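Local coordinates for protein nicotinate phosphoribosyltransferase (Porphyromonas gingivalis, PDB 2IM5) that probably transfers the phosphoribosyl group of 5-phosphoribosyl diphosphate to nicotinate with the help of ATP, giving nicotinate ribonucleotide for NAD(+) synthesis, at residues Glu153-Ile164 with Leu183-Thr194. Numbering follows the deposited sequence.
Sequences ELMREHRATFSI and LKQYAGESLFGT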
loop_
_atom_site.group_PDB
_atom_site.type_symbol
_atom_site.label_atom_id
_atom_site.label_comp_id
_atom_site.label_asym_id
_atom_site.label_seq_id
_atom_site.Cartn_x
_atom_site.Cartn_y
_atom_site.Cartn_z
ATOM N N GLU A 153 19.824 -13.888 -3.487
ATOM C CA GLU A 153 20.698 -14.859 -2.834
ATOM C C GLU A 153 20.946 -14.470 -1.382
ATOM O O GLU A 153 20.978 -15.326 -0.495
ATOM C CB GLU A 153 22.022 -14.980 -3.600
ATOM C CG GLU A 153 21.835 -15.431 -5.057
ATOM C CD GLU A 153 23.142 -15.506 -5.855
ATOM O OE1 GLU A 153 23.922 -14.527 -5.835
ATOM O OE2 GLU A 153 23.383 -16.544 -6.520
ATOM N N LEU A 154 21.101 -13.174 -1.134
ATOM C CA LEU A 154 21.331 -12.691 0.220
ATOM C C LEU A 154 20.141 -12.997 1.134
ATOM O O LEU A 154 20.316 -13.520 2.238
ATOM C CB LEU A 154 21.585 -11.181 0.203
ATOM C CG LEU A 154 21.902 -10.534 1.557
ATOM C CD1 LEU A 154 23.269 -10.997 2.053
ATOM C CD2 LEU A 154 21.887 -9.021 1.412
ATOM N N MET A 155 18.933 -12.664 0.677
ATOM C CA MET A 155 17.734 -12.914 1.472
ATOM C C MET A 155 17.584 -14.417 1.722
ATOM O O MET A 155 17.214 -14.838 2.820
ATOM C CB MET A 155 16.486 -12.381 0.752
ATOM C CG MET A 155 16.443 -10.855 0.551
ATOM S SD MET A 155 16.358 -9.869 2.090
ATOM C CE MET A 155 14.658 -9.915 2.404
ATOM N N ARG A 156 17.874 -15.216 0.695
ATOM C CA ARG A 156 17.777 -16.672 0.794
ATOM C C ARG A 156 18.734 -17.185 1.866
ATOM O O ARG A 156 18.348 -17.945 2.749
ATOM C CB ARG A 156 18.129 -17.316 -0.553
ATOM C CG ARG A 156 17.982 -18.830 -0.595
ATOM C CD ARG A 156 18.479 -19.363 -1.928
ATOM N NE ARG A 156 19.916 -19.137 -2.083
ATOM C CZ ARG A 156 20.540 -18.999 -3.249
ATOM N NH1 ARG A 156 19.865 -19.056 -4.393
ATOM N NH2 ARG A 156 21.847 -18.795 -3.270
ATOM N N GLU A 157 19.984 -16.746 1.780
ATOM C CA GLU A 157 21.024 -17.145 2.719
ATOM C C GLU A 157 20.647 -16.833 4.160
ATOM O O GLU A 157 20.821 -17.673 5.044
ATOM C CB GLU A 157 22.336 -16.439 2.369
ATOM C CG GLU A 157 23.488 -16.737 3.314
ATOM C CD GLU A 157 24.653 -15.761 3.151
ATOM O OE1 GLU A 157 25.147 -15.603 2.010
ATOM O OE2 GLU A 157 25.073 -15.155 4.165
ATOM N N HIS A 158 20.142 -15.626 4.405
ATOM C CA HIS A 158 19.749 -15.239 5.763
ATOM C C HIS A 158 18.323 -15.650 6.125
ATOM O O HIS A 158 17.845 -15.338 7.215
ATOM C CB HIS A 158 19.903 -13.727 5.964
ATOM C CG HIS A 158 21.325 -13.256 5.968
ATOM N ND1 HIS A 158 22.093 -13.192 4.824
ATOM C CD2 HIS A 158 22.123 -12.845 6.980
ATOM C CE1 HIS A 158 23.301 -12.762 5.132
ATOM N NE2 HIS A 158 23.346 -12.545 6.434
ATOM N N ARG A 159 17.647 -16.348 5.215
ATOM C CA ARG A 159 16.277 -16.793 5.459
ATOM C C ARG A 159 15.394 -15.630 5.894
ATOM O O ARG A 159 14.633 -15.736 6.853
ATOM C CB ARG A 159 16.268 -17.880 6.532
ATOM C CG ARG A 159 17.014 -19.133 6.122
ATOM C CD ARG A 159 17.160 -20.093 7.284
ATOM N NE ARG A 159 17.860 -21.311 6.884
ATOM C CZ ARG A 159 17.352 -22.240 6.079
ATOM N NH1 ARG A 159 16.129 -22.098 5.582
ATOM N NH2 ARG A 159 18.071 -23.310 5.765
ATOM N N ALA A 160 15.513 -14.516 5.183
ATOM C CA ALA A 160 14.727 -13.332 5.483
ATOM C C ALA A 160 13.449 -13.340 4.648
ATOM O O ALA A 160 13.480 -13.023 3.454
ATOM C CB ALA A 160 15.546 -12.076 5.192
ATOM N N THR A 161 12.335 -13.719 5.274
ATOM C CA THR A 161 11.037 -13.760 4.597
ATOM C C THR A 161 10.658 -12.360 4.129
ATOM O O THR A 161 10.544 -11.448 4.943
ATOM C CB THR A 161 9.933 -14.268 5.539
ATOM O OG1 THR A 161 10.262 -15.588 5.976
ATOM C CG2 THR A 161 8.583 -14.288 4.825
ATOM N N PHE A 162 10.457 -12.192 2.827
ATOM C CA PHE A 162 10.105 -10.882 2.299
ATOM C C PHE A 162 9.109 -10.947 1.152
ATOM O O PHE A 162 8.934 -11.990 0.520
ATOM C CB PHE A 162 11.369 -10.147 1.840
ATOM C CG PHE A 162 11.915 -10.629 0.519
ATOM C CD1 PHE A 162 11.621 -9.946 -0.660
ATOM C CD2 PHE A 162 12.701 -11.774 0.454
ATOM C CE1 PHE A 162 12.102 -10.398 -1.887
ATOM C CE2 PHE A 162 13.186 -12.234 -0.767
ATOM C CZ PHE A 162 12.887 -11.547 -1.938
ATOM N N SER A 163 8.460 -9.815 0.899
ATOM C CA SER A 163 7.481 -9.689 -0.173
ATOM C C SER A 163 7.845 -8.461 -0.995
ATOM O O SER A 163 8.459 -7.523 -0.478
ATOM C CB SER A 163 6.062 -9.517 0.400
ATOM O OG SER A 163 5.619 -10.671 1.094
ATOM N N ILE A 164 7.461 -8.472 -2.268
ATOM C CA ILE A 164 7.731 -7.357 -3.173
ATOM C C ILE A 164 6.569 -6.357 -3.115
ATOM O O ILE A 164 5.456 -6.671 -3.539
ATOM C CB ILE A 164 7.896 -7.865 -4.627
ATOM C CG1 ILE A 164 8.969 -8.958 -4.669
ATOM C CG2 ILE A 164 8.251 -6.703 -5.553
ATOM C CD1 ILE A 164 9.079 -9.674 -6.005
ATOM N N LEU A 183 14.022 -12.664 -8.751
ATOM C CA LEU A 183 13.920 -12.959 -7.325
ATOM C C LEU A 183 13.319 -14.343 -7.101
ATOM O O LEU A 183 13.777 -15.094 -6.246
ATOM C CB LEU A 183 13.084 -11.888 -6.617
ATOM C CG LEU A 183 13.815 -10.556 -6.442
ATOM C CD1 LEU A 183 12.882 -9.488 -5.882
ATOM C CD2 LEU A 183 14.997 -10.770 -5.502
ATOM N N LYS A 184 12.300 -14.676 -7.881
ATOM C CA LYS A 184 11.658 -15.976 -7.761
ATOM C C LYS A 184 12.688 -17.070 -8.007
ATOM O O LYS A 184 12.670 -18.117 -7.369
ATOM C CB LYS A 184 10.531 -16.110 -8.785
ATOM C CG LYS A 184 9.814 -17.445 -8.709
ATOM C CD LYS A 184 8.929 -17.695 -9.911
ATOM C CE LYS A 184 8.272 -19.070 -9.815
ATOM N NZ LYS A 184 7.385 -19.353 -10.970
ATOM N N GLN A 185 13.590 -16.800 -8.940
ATOM C CA GLN A 185 14.631 -17.742 -9.329
ATOM C C GLN A 185 15.776 -17.882 -8.316
ATOM O O GLN A 185 16.327 -18.968 -8.142
ATOM C CB GLN A 185 15.195 -17.315 -10.689
ATOM C CG GLN A 185 16.051 -18.352 -11.385
ATOM C CD GLN A 185 16.685 -17.819 -12.666
ATOM O OE1 GLN A 185 16.044 -17.095 -13.438
ATOM N NE2 GLN A 185 17.946 -18.189 -12.904
ATOM N N TYR A 186 16.115 -16.800 -7.624
ATOM C CA TYR A 186 17.229 -16.842 -6.682
ATOM C C TYR A 186 16.946 -16.704 -5.194
ATOM O O TYR A 186 17.806 -17.040 -4.378
ATOM C CB TYR A 186 18.260 -15.781 -7.074
ATOM C CG TYR A 186 18.930 -16.049 -8.403
ATOM C CD1 TYR A 186 19.981 -16.965 -8.507
ATOM C CD2 TYR A 186 18.510 -15.397 -9.558
ATOM C CE1 TYR A 186 20.599 -17.218 -9.732
ATOM C CE2 TYR A 186 19.119 -15.646 -10.784
ATOM C CZ TYR A 186 20.163 -16.554 -10.864
ATOM O OH TYR A 186 20.768 -16.798 -12.074
ATOM N N ALA A 187 15.765 -16.214 -4.829
ATOM C CA ALA A 187 15.455 -16.035 -3.408
ATOM C C ALA A 187 15.029 -17.304 -2.674
ATOM O O ALA A 187 14.989 -17.322 -1.444
ATOM C CB ALA A 187 14.390 -14.963 -3.242
ATOM N N GLY A 188 14.724 -18.362 -3.420
ATOM C CA GLY A 188 14.298 -19.594 -2.788
ATOM C C GLY A 188 13.019 -19.383 -1.997
ATOM O O GLY A 188 12.115 -18.676 -2.441
ATOM N N GLU A 189 12.950 -19.983 -0.815
ATOM C CA GLU A 189 11.772 -19.864 0.031
ATOM C C GLU A 189 11.667 -18.510 0.743
ATOM O O GLU A 189 10.634 -18.195 1.325
ATOM C CB GLU A 189 11.761 -20.994 1.066
ATOM C CG GLU A 189 11.611 -22.390 0.452
ATOM C CD GLU A 189 11.781 -23.517 1.473
ATOM O OE1 GLU A 189 10.968 -23.608 2.426
ATOM O OE2 GLU A 189 12.735 -24.314 1.320
ATOM N N SER A 190 12.721 -17.703 0.695
ATOM C CA SER A 190 12.681 -16.408 1.364
ATOM C C SER A 190 11.658 -15.460 0.728
ATOM O O SER A 190 11.137 -14.568 1.389
ATOM C CB SER A 190 14.065 -15.754 1.369
ATOM O OG SER A 190 14.436 -15.306 0.075
ATOM N N LEU A 191 11.372 -15.657 -0.551
ATOM C CA LEU A 191 10.389 -14.825 -1.240
ATOM C C LEU A 191 8.981 -15.300 -0.884
ATOM O O LEU A 191 8.531 -16.336 -1.360
ATOM C CB LEU A 191 10.582 -14.910 -2.758
ATOM C CG LEU A 191 9.540 -14.176 -3.611
ATOM C CD1 LEU A 191 9.643 -12.679 -3.347
ATOM C CD2 LEU A 191 9.757 -14.484 -5.101
ATOM N N PHE A 192 8.284 -14.544 -0.047
ATOM C CA PHE A 192 6.934 -14.924 0.343
ATOM C C PHE A 192 5.961 -14.743 -0.821
ATOM O O PHE A 192 5.167 -15.636 -1.134
ATOM C CB PHE A 192 6.466 -14.087 1.530
ATOM C CG PHE A 192 5.072 -14.417 1.978
ATOM C CD1 PHE A 192 4.814 -15.591 2.677
ATOM C CD2 PHE A 192 4.008 -13.582 1.652
ATOM C CE1 PHE A 192 3.515 -15.929 3.040
ATOM C CE2 PHE A 192 2.703 -13.911 2.009
ATOM C CZ PHE A 192 2.457 -15.090 2.705
ATOM N N GLY A 193 6.023 -13.579 -1.457
ATOM C CA GLY A 193 5.136 -13.305 -2.572
ATOM C C GLY A 193 5.250 -11.861 -3.016
ATOM O O GLY A 193 6.227 -11.187 -2.695
ATOM N N THR A 194 4.255 -11.387 -3.755
ATOM C CA THR A 194 4.259 -10.013 -4.239
ATOM C C THR A 194 2.897 -9.355 -4.061
ATOM O O THR A 194 1.858 -10.023 -4.043
ATOM C CB THR A 194 4.630 -9.943 -5.729
ATOM O OG1 THR A 194 4.584 -8.578 -6.171
ATOM C CG2 THR A 194 3.654 -10.765 -6.550
HETATM O O HOH W 1 5.034 -5.413 -6.238
#
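Strands 162-164 and 191-194 run parallel, their axes 25° apart, joined by three backbone hydrogen bonds: Phe162 N to Ser190 O (2.9 Å), Phe192 N to Phe162 O (2.7 Å) and Ile164 N to Gly193 O (3.0 Å). With helix 173-186 between them they form a right-handed beta-alpha-beta unit of the parallel sheet, where strand 325-330 lies on the other side of 162-164. Phe162 carries the apolar side of the contact. With chi1 at 77°, its CG sits between backbone N and carbonyl carbon, and the ring lies over Leu191, whose CA makes a CH-pi contact 4.3 Å from the centroid. Ala187 CB and Leu183 CD1 meet the ring edge, and Ser190 OG lies in the ring plane, 3.4 Å from Phe162 CE2. Farther along, Ile164 CD1 rests on Leu183 CD1 at 3.8 Å. Ser190 OG donates to Ala187 O (2.6 Å), which also accepts from Ser190 N on the same face of its plane; these two bonds pin the turn after the helix. Arg156 lays CB and CG against that same carbonyl oxygen. On the other side of the sheet, Ser163 OG meets the edge of the Phe192 ring and bonds to Ser208. A water links Ile164 O to Thr194 OG1, which also bonds to Asn196 N. The chemistry thus divides: backbone bonds set the strand pairing, while aromatic and aliphatic contacts seat the helix end beneath it.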